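Local coordinates for RNA polymerase II subunit A C-terminal domain phosphatase SSU72 (Homo sapiens, PDB 4H3K), which removes phosphate from phosphoserine and phosphothreonine, acting on the C-terminal domain of RNA polymerase II, and takes part in RNA processing, polyadenylation and termination, at residues 129-134 against 173-178; 141-146 against 154-159; 41-46 against 110-115. The protein carries 1 engineered substitution. All coordinates share one frame; numbering follows the deposited sequence.

Interaction 1 of 3, residues 129-134 against 173-178; sequences LTCEER and FLICEL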
ATOM      1  N   LEU B 129       4.706  10.726   6.762  1.00 21.20           N
ATOM      2  CA  LEU B 129       5.590  11.860   6.574  1.00 21.76           C
ATOM      3  C   LEU B 129       6.888  11.601   7.301  1.00 21.98           C
ATOM      4  O   LEU B 129       6.872  11.278   8.497  1.00 23.15           O
ATOM      5  CB  LEU B 129       4.945  13.105   7.139  1.00 23.11           C
ATOM      6  CG  LEU B 129       3.697  13.478   6.322  1.00 26.62           C
ATOM      7  CD1 LEU B 129       2.693  14.117   7.181  1.00 31.96           C
ATOM      8  CD2 LEU B 129       4.110  14.433   5.237  1.00 30.15           C
ATOM      9  N   THR B 130       8.008  11.773   6.603  1.00 20.97           N
ATOM     10  CA  THR B 130       9.315  11.573   7.213  1.00 21.26           C
ATOM     11  C   THR B 130      10.012  12.914   7.318  1.00 22.34           C
ATOM     12  O   THR B 130       9.723  13.830   6.542  1.00 21.98           O
ATOM     13  CB  THR B 130      10.172  10.537   6.427  1.00 21.96           C
ATOM     14  OG1 THR B 130      10.433  11.025   5.104  1.00 20.57           O
ATOM     15  CG2 THR B 130       9.401   9.203   6.302  1.00 22.28           C
ATOM     16  N   CYS B 131      10.937  13.034   8.282  1.00 22.78           N
ATOM     17  CA  CYS B 131      11.519  14.320   8.639  1.00 23.67           C
ATOM     18  C   CYS B 131      12.954  14.520   8.132  1.00 23.32           C
ATOM     19  O   CYS B 131      13.551  15.525   8.437  1.00 24.44           O
ATOM     20  CB  CYS B 131      11.437  14.539  10.164  1.00 23.78           C
ATOM     21  SG  CYS B 131       9.718  14.454  10.785  1.00 29.45           S
ATOM     22  N   GLU B 132      13.489  13.554   7.372  1.00 23.39           N
ATOM     23  CA  GLU B 132      14.732  13.695   6.634  1.00 23.64           C
ATOM     24  C   GLU B 132      14.941  12.528   5.702  1.00 23.73           C
ATOM     25  O   GLU B 132      14.392  11.439   5.909  1.00 20.97           O
ATOM     26  CB  GLU B 132      15.981  13.883   7.536  1.00 25.36           C
ATOM     27  CG  GLU B 132      16.396  12.673   8.314  1.00 26.55           C
ATOM     28  CD  GLU B 132      17.710  12.934   9.070  1.00 31.81           C
ATOM     29  OE1 GLU B 132      17.651  13.537  10.143  1.00 31.65           O
ATOM     30  OE2 GLU B 132      18.779  12.578   8.552  1.00 32.45           O
ATOM     31  N   GLU B 133      15.729  12.762   4.652  1.00 23.77           N
ATOM     32  CA  GLU B 133      15.814  11.789   3.571  1.00 25.00           C
ATOM     33  C   GLU B 133      16.307  10.401   4.016  1.00 24.93           C
ATOM     34  O   GLU B 133      15.844   9.371   3.509  1.00 23.21           O
ATOM     35  CB  GLU B 133      16.680  12.345   2.432  1.00 25.80           C
ATOM     36  CG  GLU B 133      16.635  11.475   1.227  1.00 27.85           C
ATOM     37  CD  GLU B 133      17.456  12.019   0.077  1.00 31.52           C
ATOM     38  OE1 GLU B 133      17.875  13.176   0.166  1.00 32.29           O
ATOM     39  OE2 GLU B 133      17.682  11.290  -0.913  1.00 35.07           O
ATOM     40  N   ARG B 134      17.237  10.367   4.969  1.00 25.04           N
ATOM     41  CA  ARG B 134      17.709   9.073   5.506  1.00 25.76           C
ATOM     42  C   ARG B 134      16.551   8.268   6.136  1.00 23.87           C
ATOM     43  O   ARG B 134      16.531   7.045   6.075  1.00 22.76           O
ATOM     44  CB  ARG B 134      18.799   9.343   6.571  1.00 27.38           C
ATOM     45  CG  ARG B 134      19.511   8.124   7.161  1.00 35.48           C
ATOM     46  CD  ARG B 134      20.038   8.408   8.626  1.00 45.24           C
ATOM     47  NE  ARG B 134      18.927   8.375   9.603  1.00 50.51           N
ATOM     48  CZ  ARG B 134      18.764   7.467  10.573  1.00 52.72           C
ATOM     49  NH1 ARG B 134      19.669   6.508  10.782  1.00 56.94           N
ATOM     50  NH2 ARG B 134      17.690   7.516  11.346  1.00 51.07           N
ATOM     51  N   PHE B 173       4.503  22.590  12.053  1.00 28.11           N
ATOM     52  CA  PHE B 173       3.438  23.455  11.522  1.00 28.80           C
ATOM     53  C   PHE B 173       3.297  23.345   9.999  1.00 28.78           C
ATOM     54  O   PHE B 173       2.187  23.373   9.493  1.00 29.36           O
ATOM     55  CB  PHE B 173       3.585  24.915  11.988  1.00 29.62           C
ATOM     56  CG  PHE B 173       3.152  25.128  13.440  1.00 31.62           C
ATOM     57  CD1 PHE B 173       1.814  24.959  13.812  1.00 33.93           C
ATOM     58  CD2 PHE B 173       4.080  25.468  14.424  1.00 34.19           C
ATOM     59  CE1 PHE B 173       1.388  25.134  15.148  1.00 35.36           C
ATOM     60  CE2 PHE B 173       3.674  25.652  15.776  1.00 36.87           C
ATOM     61  CZ  PHE B 173       2.317  25.473  16.131  1.00 37.56           C
ATOM     62  N   LEU B 174       4.403  23.158   9.287  1.00 28.20           N
ATOM     63  CA  LEU B 174       4.357  22.918   7.845  1.00 28.32           C
ATOM     64  C   LEU B 174       3.663  21.579   7.524  1.00 27.28           C
ATOM     65  O   LEU B 174       2.832  21.488   6.637  1.00 25.88           O
ATOM     66  CB  LEU B 174       5.773  22.938   7.258  1.00 29.32           C
ATOM     67  CG  LEU B 174       5.963  22.786   5.747  1.00 32.29           C
ATOM     68  CD1 LEU B 174       5.302  23.943   4.975  1.00 33.29           C
ATOM     69  CD2 LEU B 174       7.472  22.724   5.424  1.00 36.44           C
ATOM     70  N   ILE B 175       4.025  20.539   8.272  1.00 26.88           N
ATOM     71  CA  ILE B 175       3.378  19.246   8.180  1.00 26.25           C
ATOM     72  C   ILE B 175       1.869  19.360   8.454  1.00 25.93           C
ATOM     73  O   ILE B 175       1.053  18.796   7.703  1.00 26.13           O
ATOM     74  CB  ILE B 175       4.072  18.236   9.148  1.00 25.86           C
ATOM     75  CG1 ILE B 175       5.385  17.771   8.523  1.00 26.46           C
ATOM     76  CG2 ILE B 175       3.185  17.003   9.397  1.00 26.82           C
ATOM     77  CD1 ILE B 175       6.445  17.174   9.537  1.00 24.48           C
ATOM     78  N   CYS B 176       1.506  20.098   9.507  1.00 26.79           N
ATOM     79  CA  CYS B 176       0.095  20.335   9.829  1.00 27.45           C
ATOM     80  C   CYS B 176      -0.606  21.047   8.663  1.00 26.90           C
ATOM     81  O   CYS B 176      -1.717  20.662   8.269  1.00 26.08           O
ATOM     82  CB  CYS B 176      -0.061  21.146  11.134  1.00 28.77           C
ATOM     83  SG  CYS B 176      -1.816  21.343  11.619  1.00 34.70           S
ATOM     84  N   GLU B 177       0.051  22.062   8.096  1.00 26.59           N
ATOM     85  CA  GLU B 177      -0.506  22.768   6.927  1.00 29.04           C
ATOM     86  C   GLU B 177      -0.724  21.831   5.743  1.00 27.29           C
ATOM     87  O   GLU B 177      -1.810  21.818   5.130  1.00 26.95           O
ATOM     88  CB  GLU B 177       0.363  23.977   6.543  1.00 30.58           C
ATOM     89  CG  GLU B 177      -0.447  25.113   6.010  1.00 37.53           C
ATOM     90  CD  GLU B 177       0.380  26.296   5.577  1.00 45.56           C
ATOM     91  OE1 GLU B 177       1.517  26.449   6.105  1.00 45.03           O
ATOM     92  OE2 GLU B 177      -0.150  27.078   4.736  1.00 49.53           O
ATOM     93  N   LEU B 178       0.273  20.996   5.462  1.00 26.20           N
ATOM     94  CA  LEU B 178       0.139  20.008   4.407  1.00 26.05           C
ATOM     95  C   LEU B 178      -1.011  19.031   4.666  1.00 25.39           C
ATOM     96  O   LEU B 178      -1.823  18.787   3.787  1.00 26.04           O
ATOM     97  CB  LEU B 178       1.462  19.273   4.187  1.00 26.01           C
ATOM     98  CG  LEU B 178       1.402  18.159   3.134  1.00 28.17           C
ATOM     99  CD1 LEU B 178       1.096  18.735   1.735  1.00 30.70           C
ATOM    100  CD2 LEU B 178       2.686  17.334   3.118  1.00 29.24           C
TER

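Interaction 2 of 3, residues 141-146 against 154-159; sequences EDLNSR and VHVVNV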
ATOM      1  N   GLU B 141      12.645   1.284   2.499  1.00 25.42           N
ATOM      2  CA  GLU B 141      13.285  -0.020   2.545  1.00 26.88           C
ATOM      3  C   GLU B 141      12.436  -1.008   3.339  1.00 26.85           C
ATOM      4  O   GLU B 141      12.230  -2.141   2.907  1.00 26.99           O
ATOM      5  CB  GLU B 141      14.675   0.042   3.176  1.00 27.69           C
ATOM      6  CG  GLU B 141      15.358  -1.357   3.061  1.00 34.57           C
ATOM      7  CD  GLU B 141      16.825  -1.342   3.381  1.00 43.10           C
ATOM      8  OE1 GLU B 141      17.276  -0.379   4.042  1.00 45.80           O
ATOM      9  OE2 GLU B 141      17.527  -2.303   2.964  1.00 49.76           O
ATOM     10  N   ASP B 142      11.975  -0.584   4.516  1.00 25.88           N
ATOM     11  CA  ASP B 142      11.154  -1.435   5.355  1.00 27.33           C
ATOM     12  C   ASP B 142       9.848  -1.873   4.632  1.00 26.74           C
ATOM     13  O   ASP B 142       9.591  -3.059   4.474  1.00 26.91           O
ATOM     14  CB  ASP B 142      10.812  -0.702   6.652  1.00 27.57           C
ATOM     15  CG  ASP B 142      10.137  -1.592   7.649  1.00 33.40           C
ATOM     16  OD1 ASP B 142      10.481  -2.782   7.694  1.00 40.08           O
ATOM     17  OD2 ASP B 142       9.256  -1.130   8.387  1.00 37.62           O
ATOM     18  N   LEU B 143       9.014  -0.922   4.218  1.00 24.35           N
ATOM     19  CA  LEU B 143       7.738  -1.282   3.583  1.00 24.37           C
ATOM     20  C   LEU B 143       7.907  -2.082   2.289  1.00 24.50           C
ATOM     21  O   LEU B 143       7.104  -2.973   1.990  1.00 24.35           O
ATOM     22  CB  LEU B 143       6.921  -0.009   3.292  1.00 21.96           C
ATOM     23  CG  LEU B 143       6.559   0.815   4.535  1.00 21.67           C
ATOM     24  CD1 LEU B 143       5.833   2.121   4.134  1.00 20.35           C
ATOM     25  CD2 LEU B 143       5.710  -0.044   5.545  1.00 23.27           C
ATOM     26  N   ASN B 144       8.952  -1.777   1.521  1.00 25.27           N
ATOM     27  CA  ASN B 144       9.199  -2.506   0.274  1.00 26.94           C
ATOM     28  C   ASN B 144       9.665  -3.947   0.528  1.00 28.56           C
ATOM     29  O   ASN B 144       9.574  -4.785  -0.361  1.00 29.61           O
ATOM     30  CB  ASN B 144      10.226  -1.778  -0.613  1.00 27.20           C
ATOM     31  CG  ASN B 144      10.388  -2.444  -1.996  1.00 29.39           C
ATOM     32  OD1 ASN B 144       9.470  -2.422  -2.820  1.00 27.83           O
ATOM     33  ND2 ASN B 144      11.560  -3.033  -2.246  1.00 29.64           N
ATOM     34  N   SER B 145      10.164  -4.231   1.721  1.00 29.22           N
ATOM     35  CA  SER B 145      10.579  -5.603   2.079  1.00 31.98           C
ATOM     36  C   SER B 145       9.460  -6.406   2.797  1.00 32.85           C
ATOM     37  O   SER B 145       9.623  -7.582   3.062  1.00 33.59           O
ATOM     38  CB  SER B 145      11.837  -5.551   2.939  1.00 30.95           C
ATOM     39  OG  SER B 145      11.490  -5.033   4.205  1.00 33.42           O
ATOM     40  N   ARG B 146       8.318  -5.772   3.090  1.00 32.91           N
ATOM     41  CA  ARG B 146       7.145  -6.507   3.609  1.00 34.38           C
ATOM     42  C   ARG B 146       6.318  -7.079   2.457  1.00 35.18           C
ATOM     43  O   ARG B 146       6.123  -6.409   1.452  1.00 35.66           O
ATOM     44  CB  ARG B 146       6.260  -5.586   4.468  1.00 33.86           C
ATOM     45  CG  ARG B 146       6.986  -4.962   5.667  1.00 35.18           C
ATOM     46  CD  ARG B 146       6.059  -4.068   6.493  1.00 38.13           C
ATOM     47  NE  ARG B 146       6.799  -3.289   7.487  1.00 40.24           N
ATOM     48  CZ  ARG B 146       6.244  -2.592   8.475  1.00 40.89           C
ATOM     49  NH1 ARG B 146       4.927  -2.561   8.619  1.00 41.52           N
ATOM     50  NH2 ARG B 146       7.003  -1.894   9.311  1.00 40.01           N
ATOM     51  N   VAL B 154       0.163   3.255   0.266  1.00 19.95           N
ATOM     52  CA  VAL B 154       0.401   4.272   1.273  1.00 19.88           C
ATOM     53  C   VAL B 154       1.391   5.299   0.696  1.00 19.23           C
ATOM     54  O   VAL B 154       2.436   4.946   0.164  1.00 19.69           O
ATOM     55  CB  VAL B 154       0.818   3.705   2.697  1.00 20.03           C
ATOM     56  CG1 VAL B 154       2.071   2.810   2.634  1.00 20.63           C
ATOM     57  CG2 VAL B 154       1.013   4.848   3.719  1.00 17.97           C
ATOM     58  N   HIS B 155       1.010   6.571   0.765  1.00 18.84           N
ATOM     59  CA  HIS B 155       1.838   7.672   0.284  1.00 19.55           C
ATOM     60  C   HIS B 155       2.863   8.053   1.329  1.00 19.56           C
ATOM     61  O   HIS B 155       2.522   8.203   2.515  1.00 20.64           O
ATOM     62  CB  HIS B 155       0.927   8.855  -0.106  1.00 19.65           C
ATOM     63  CG  HIS B 155       0.275   8.643  -1.430  1.00 19.04           C
ATOM     64  ND1 HIS B 155      -0.749   7.739  -1.614  1.00 21.11           N
ATOM     65  CD2 HIS B 155       0.609   9.088  -2.669  1.00 15.92           C
ATOM     66  CE1 HIS B 155      -1.073   7.700  -2.896  1.00 18.04           C
ATOM     67  NE2 HIS B 155      -0.276   8.530  -3.550  1.00 22.43           N
ATOM     68  N   VAL B 156       4.121   8.158   0.897  1.00 18.68           N
ATOM     69  CA  VAL B 156       5.209   8.499   1.783  1.00 18.53           C
ATOM     70  C   VAL B 156       5.837   9.807   1.248  1.00 18.84           C
ATOM     71  O   VAL B 156       6.235   9.890   0.077  1.00 18.19           O
ATOM     72  CB  VAL B 156       6.289   7.378   1.822  1.00 18.10           C
ATOM     73  CG1 VAL B 156       7.401   7.765   2.799  1.00 19.20           C
ATOM     74  CG2 VAL B 156       5.673   5.990   2.189  1.00 17.59           C
ATOM     75  N   VAL B 157       5.888  10.820   2.105  1.00 19.63           N
ATOM     76  CA  VAL B 157       6.385  12.136   1.714  1.00 19.76           C
ATOM     77  C   VAL B 157       7.479  12.528   2.689  1.00 21.21           C
ATOM     78  O   VAL B 157       7.317  12.392   3.915  1.00 22.57           O
ATOM     79  CB  VAL B 157       5.270  13.196   1.697  1.00 19.34           C
ATOM     80  CG1 VAL B 157       5.829  14.603   1.433  1.00 17.49           C
ATOM     81  CG2 VAL B 157       4.161  12.805   0.641  1.00 18.30           C
ATOM     82  N   ASN B 158       8.580  13.036   2.142  1.00 21.94           N
ATOM     83  CA  ASN B 158       9.660  13.573   2.972  1.00 22.63           C
ATOM     84  C   ASN B 158       9.698  15.080   2.991  1.00 23.07           C
ATOM     85  O   ASN B 158       9.497  15.701   1.943  1.00 23.06           O
ATOM     86  CB  ASN B 158      11.022  13.081   2.471  1.00 21.47           C
ATOM     87  CG  ASN B 158      12.144  13.453   3.403  1.00 24.56           C
ATOM     88  OD1 ASN B 158      12.198  12.991   4.556  1.00 23.42           O
ATOM     89  ND2 ASN B 158      13.038  14.319   2.928  1.00 22.62           N
ATOM     90  N   VAL B 159       9.994  15.654   4.165  1.00 23.99           N
ATOM     91  CA  VAL B 159      10.483  17.048   4.256  1.00 27.24           C
ATOM     92  C   VAL B 159      11.733  17.041   5.117  1.00 27.04           C
ATOM     93  O   VAL B 159      11.670  16.569   6.232  1.00 26.37           O
ATOM     94  CB  VAL B 159       9.605  18.010   5.094  1.00 28.00           C
ATOM     95  CG1 VAL B 159       9.874  19.498   4.667  1.00 32.69           C
ATOM     96  CG2 VAL B 159       8.186  17.636   5.160  1.00 31.50           C
TER

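Interaction 3 of 3, residues 41-46 against 110-115; sequences EAHNIL and RIKPRP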
ATOM      1  N   GLU B  41       6.995  16.626  18.152  1.00 27.26           N
ATOM      2  CA  GLU B  41       6.441  17.968  17.887  1.00 28.29           C
ATOM      3  C   GLU B  41       5.271  17.894  16.894  1.00 27.33           C
ATOM      4  O   GLU B  41       4.233  18.550  17.079  1.00 28.37           O
ATOM      5  CB  GLU B  41       7.539  18.878  17.341  1.00 29.01           C
ATOM      6  CG  GLU B  41       7.247  20.387  17.472  1.00 34.54           C
ATOM      7  CD  GLU B  41       7.039  20.811  18.923  1.00 39.44           C
ATOM      8  OE1 GLU B  41       6.016  21.423  19.190  1.00 44.45           O
ATOM      9  OE2 GLU B  41       7.871  20.479  19.790  1.00 41.91           O
ATOM     10  N   ALA B  42       5.429  17.086  15.850  1.00 25.82           N
ATOM     11  CA  ALA B  42       4.390  16.950  14.829  1.00 25.66           C
ATOM     12  C   ALA B  42       3.220  16.133  15.374  1.00 25.70           C
ATOM     13  O   ALA B  42       2.096  16.476  15.127  1.00 25.34           O
ATOM     14  CB  ALA B  42       4.963  16.300  13.551  1.00 24.93           C
ATOM     15  N   HIS B  43       3.510  15.058  16.117  1.00 25.67           N
ATOM     16  CA  HIS B  43       2.479  14.220  16.742  1.00 26.93           C
ATOM     17  C   HIS B  43       1.617  15.134  17.600  1.00 28.21           C
ATOM     18  O   HIS B  43       0.389  15.127  17.477  1.00 28.85           O
ATOM     19  CB  HIS B  43       3.151  13.146  17.612  1.00 26.59           C
ATOM     20  CG  HIS B  43       2.228  12.085  18.137  1.00 29.22           C
ATOM     21  ND1 HIS B  43       2.642  10.778  18.325  1.00 28.08           N
ATOM     22  CD2 HIS B  43       0.940  12.134  18.553  1.00 28.91           C
ATOM     23  CE1 HIS B  43       1.644  10.069  18.816  1.00 29.44           C
ATOM     24  NE2 HIS B  43       0.597  10.864  18.958  1.00 31.64           N
ATOM     25  N   ASN B  44       2.268  15.948  18.428  1.00 28.46           N
ATOM     26  CA  ASN B  44       1.560  16.853  19.333  1.00 30.64           C
ATOM     27  C   ASN B  44       0.641  17.838  18.578  1.00 30.46           C
ATOM     28  O   ASN B  44      -0.559  17.925  18.896  1.00 30.91           O
ATOM     29  CB  ASN B  44       2.551  17.570  20.275  1.00 30.91           C
ATOM     30  CG  ASN B  44       1.851  18.345  21.420  1.00 36.45           C
ATOM     31  OD1 ASN B  44       1.910  19.579  21.464  1.00 40.10           O
ATOM     32  ND2 ASN B  44       1.178  17.629  22.318  1.00 37.28           N
ATOM     33  N   ILE B  45       1.174  18.561  17.590  1.00 29.92           N
ATOM     34  CA  ILE B  45       0.358  19.540  16.844  1.00 29.89           C
ATOM     35  C   ILE B  45      -0.794  18.818  16.100  1.00 29.92           C
ATOM     36  O   ILE B  45      -1.968  19.221  16.192  1.00 29.74           O
ATOM     37  CB  ILE B  45       1.211  20.383  15.822  1.00 29.79           C
ATOM     38  CG1 ILE B  45       2.337  21.187  16.532  1.00 33.50           C
ATOM     39  CG2 ILE B  45       0.318  21.360  15.008  1.00 30.86           C
ATOM     40  CD1 ILE B  45       2.020  21.678  17.896  1.00 35.62           C
ATOM     41  N   LEU B  46      -0.468  17.736  15.386  1.00 28.02           N
ATOM     42  CA  LEU B  46      -1.498  17.026  14.596  1.00 28.32           C
ATOM     43  C   LEU B  46      -2.587  16.504  15.514  1.00 29.24           C
ATOM     44  O   LEU B  46      -3.770  16.678  15.231  1.00 28.75           O
ATOM     45  CB  LEU B  46      -0.897  15.910  13.742  1.00 26.48           C
ATOM     46  CG  LEU B  46      -0.073  16.422  12.534  1.00 26.21           C
ATOM     47  CD1 LEU B  46       0.727  15.317  11.928  1.00 25.87           C
ATOM     48  CD2 LEU B  46      -0.949  17.024  11.428  1.00 23.38           C
ATOM     49  N   ARG B 110       3.766  12.758  28.162  1.00 40.11           N
ATOM     50  CA  ARG B 110       2.347  13.094  28.145  1.00 41.00           C
ATOM     51  C   ARG B 110       1.653  12.624  26.888  1.00 40.28           C
ATOM     52  O   ARG B 110       0.432  12.647  26.828  1.00 40.52           O
ATOM     53  CB  ARG B 110       2.172  14.600  28.296  1.00 42.02           C
ATOM     54  CG  ARG B 110       2.434  15.042  29.727  1.00 45.63           C
ATOM     55  CD  ARG B 110       2.628  16.541  29.868  1.00 50.88           C
ATOM     56  NE  ARG B 110       3.418  16.851  31.072  1.00 56.07           N
ATOM     57  CZ  ARG B 110       2.982  16.718  32.330  1.00 59.64           C
ATOM     58  NH1 ARG B 110       1.758  16.272  32.585  1.00 62.08           N
ATOM     59  NH2 ARG B 110       3.777  17.028  33.347  1.00 61.84           N
ATOM     60  N   ILE B 111       2.420  12.195  25.880  1.00 38.37           N
ATOM     61  CA  ILE B 111       1.808  11.652  24.668  1.00 37.46           C
ATOM     62  C   ILE B 111       1.725  10.119  24.706  1.00 37.31           C
ATOM     63  O   ILE B 111       0.693   9.525  24.361  1.00 37.23           O
ATOM     64  CB  ILE B 111       2.546  12.122  23.391  1.00 36.96           C
ATOM     65  CG1 ILE B 111       2.317  13.628  23.174  1.00 38.37           C
ATOM     66  CG2 ILE B 111       2.084  11.275  22.176  1.00 35.16           C
ATOM     67  CD1 ILE B 111       3.263  14.274  22.133  1.00 39.11           C
ATOM     68  N   LYS B 112       2.826   9.488  25.108  1.00 35.81           N
ATOM     69  CA  LYS B 112       2.929   8.043  25.094  1.00 35.65           C
ATOM     70  C   LYS B 112       4.139   7.643  25.923  1.00 34.52           C
ATOM     71  O   LYS B 112       5.011   8.466  26.170  1.00 34.12           O
ATOM     72  CB  LYS B 112       3.041   7.525  23.644  1.00 33.90           C
ATOM     73  CG  LYS B 112       4.331   7.914  22.946  1.00 34.40           C
ATOM     74  CD  LYS B 112       4.258   7.551  21.456  1.00 33.68           C
ATOM     75  CE  LYS B 112       5.616   7.664  20.797  1.00 30.49           C
ATOM     76  NZ  LYS B 112       5.566   7.250  19.331  1.00 28.58           N
ATOM     77  N   PRO B 113       4.199   6.383  26.367  1.00 36.05           N
ATOM     78  CA  PRO B 113       5.240   6.093  27.367  1.00 36.57           C
ATOM     79  C   PRO B 113       6.673   5.927  26.830  1.00 35.87           C
ATOM     80  O   PRO B 113       7.633   6.204  27.560  1.00 35.93           O
ATOM     81  CB  PRO B 113       4.742   4.810  28.031  1.00 38.23           C
ATOM     82  CG  PRO B 113       3.886   4.160  27.022  1.00 38.36           C
ATOM     83  CD  PRO B 113       3.261   5.257  26.197  1.00 36.80           C
ATOM     84  N   ARG B 114       6.835   5.498  25.578  1.00 35.00           N
ATOM     85  CA  ARG B 114       8.172   5.320  25.009  1.00 34.65           C
ATOM     86  C   ARG B 114       8.246   5.569  23.505  1.00 33.36           C
ATOM     87  O   ARG B 114       7.230   5.489  22.806  1.00 32.12           O
ATOM     88  CB  ARG B 114       8.747   3.928  25.344  1.00 36.67           C
ATOM     89  CG  ARG B 114       7.949   2.780  24.786  1.00 40.36           C
ATOM     90  CD  ARG B 114       8.677   1.444  24.904  1.00 46.99           C
ATOM     91  NE  ARG B 114       8.074   0.501  23.963  1.00 52.63           N
ATOM     92  CZ  ARG B 114       8.429   0.347  22.679  1.00 54.92           C
ATOM     93  NH1 ARG B 114       9.434   1.040  22.136  1.00 53.73           N
ATOM     94  NH2 ARG B 114       7.779  -0.530  21.932  1.00 55.40           N
ATOM     95  N   PRO B 115       9.451   5.910  23.008  1.00 32.61           N
ATOM     96  CA  PRO B 115       9.613   6.051  21.559  1.00 32.00           C
ATOM     97  C   PRO B 115       9.331   4.704  20.886  1.00 31.70           C
ATOM     98  O   PRO B 115       9.534   3.665  21.506  1.00 32.24           O
ATOM     99  CB  PRO B 115      11.077   6.457  21.412  1.00 31.89           C
ATOM    100  CG  PRO B 115      11.758   5.914  22.623  1.00 32.77           C
ATOM    101  CD  PRO B 115      10.722   6.125  23.724  1.00 33.23           C
TER

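Interaction 1 of 3, residues 129-134 against 173-178
Leu129, on a central strand of the mixed sheet, spreads its two methyls against helix 165-184 in the helix-on-sheet packing of an alpha/beta fold. The strand side chain is the bump, and the hollow is formed by Ile175 and Leu178, one turn apart on the helix. CD1 of Leu129 lies 3.7 Å from CG2 of Ile175, while CD2 turns to the other wall and comes within 3.9 Å of Leu178 CD2. The forked end of leucine suits this place because each branch has its own neighbour. Past Ile175 the leucine runs alongside in the opposite direction; Leu178 it crosses at a slant. In Leu178 CG stands anti to the backbone N (chi1 177°), and the chain leads toward the sheet, where CD2 closes the hollow.

All the touching residues are buried, and helices 38-48 and 188-203 back the two helix residues: Leu46 packs on Ile175, and Leu196 and Phe199 on Leu178. The backbone of Leu129 bonds to Ala29 and Val31, which fixes its base in the sheet. The chain then turns toward helix 133-145, with Glu132 at its N-cap position, and the side chain of Cys131 lies about 6 Å from a bound phosphate ion, probably from the crystallisation liquor, though such ions often mark pockets. Cys131 SG makes a looser contact, 4.4 Å from Ile175 CD1, the methyl ending the longer isoleucine branch.

Interaction 2 of 3, residues 141-146 against 154-159
Leu143 lays its CD1 methyl over the beta-branched side chains of Val154 and Val156, alternate residues of strand 153-159 that face the same way. Leu143 CD1 is 4.1 Å from Val154 CG1 and 4.3 Å from Val156 CG2, so a single methyl spans both valines. Valine suits an extended strand, and its short branches make a low apolar surface for the longer leucine to reach. The contact belongs to the right-handed beta-alpha-beta unit of strand 127-130, helix 133-145 and strand 153-159; Ile128 and Cys212 of the flanking strands also touch Leu143.

The other methyl of Leu143, CD2, sits 3.8 Å above the guanidinium plane of Arg146, over its centre. Arg146 NH2 forms a salt bridge of 2.6 Å with Asp142 OD2, met on the syn side but 26° out of the carboxylate plane. Near the helix end, Asp142 O accepts from Ser145 N and, at 2.8 Å, Ser145 OG, both from the same face of its plane. The chemistry thus changes across one leucine: CD1 adds to the buried apolar layer by dispersion and exclusion of water, whereas CD2 covers a charged group whose pairing with Asp142 probably eases its place beside a hydrocarbon.

Interaction 3 of 3, residues 41-46 against 110-115
A turn of helix 38-48 faces an irregular length of chain following helix 101-109, and the backbones come nearest at Asn44 and Ile111, whose CA atoms are 7.5 Å apart. Ile111 fills the space between them with two methyls. Ile111 CG2 lies over one face of the His43 ring in a CH-pi contact, 3.6 Å from its centroid and 15° off the ring normal, displaced a little toward the rim at CE1 and NE2. The other methyl, Ile111 CD1, meets Asn44 CB at 3.9 Å. His43 has CG anti to the backbone N (chi1 -171°), which carries the ring outward from the helix to meet Ile111. Lys112 CD comes to the ring obliquely, 4.5 Å from His43 CE1.

Histidine suits this boundary because one flat group offers a face to the isoleucine and a polar rim to others: ND1 hydrogen-bonds Ser55 OG. Lys112 NZ shares that serine and forms a salt bridge with Glu116. Replacing His43 with alanine would probably leave Ile111 CG2 without its aromatic platform and Ser55 without its imidazole partner. Lys112 NZ, 4.7 Å from His43 ND1, may disfavour protonation of the histidine, while Glu116 is likely to offset part of that effect.

In the fold
Interactions 1 and 2 belong to the buried interior, whereas interaction 3 lies at the surface, where a helix meets a loop. The first two share helix 133-145 and reach neighbouring strands of one sheet: Thr130 N bonds to Val157 O, and interaction 2 is nested along the chain within the loop closed by interaction 1. Helix 38-48 brings interaction 3 to interaction 1, as Ile45 packs on Phe173 and Cys176, and Leu46 on Cys176. Interactions 2 and 3 stay apart, on opposite sides of the chain's centre. Aliphatic packing dominates the interior contacts, although interaction 2 has charged neighbours at its helix end; interaction 3 instead mixes an aromatic face with polar groups.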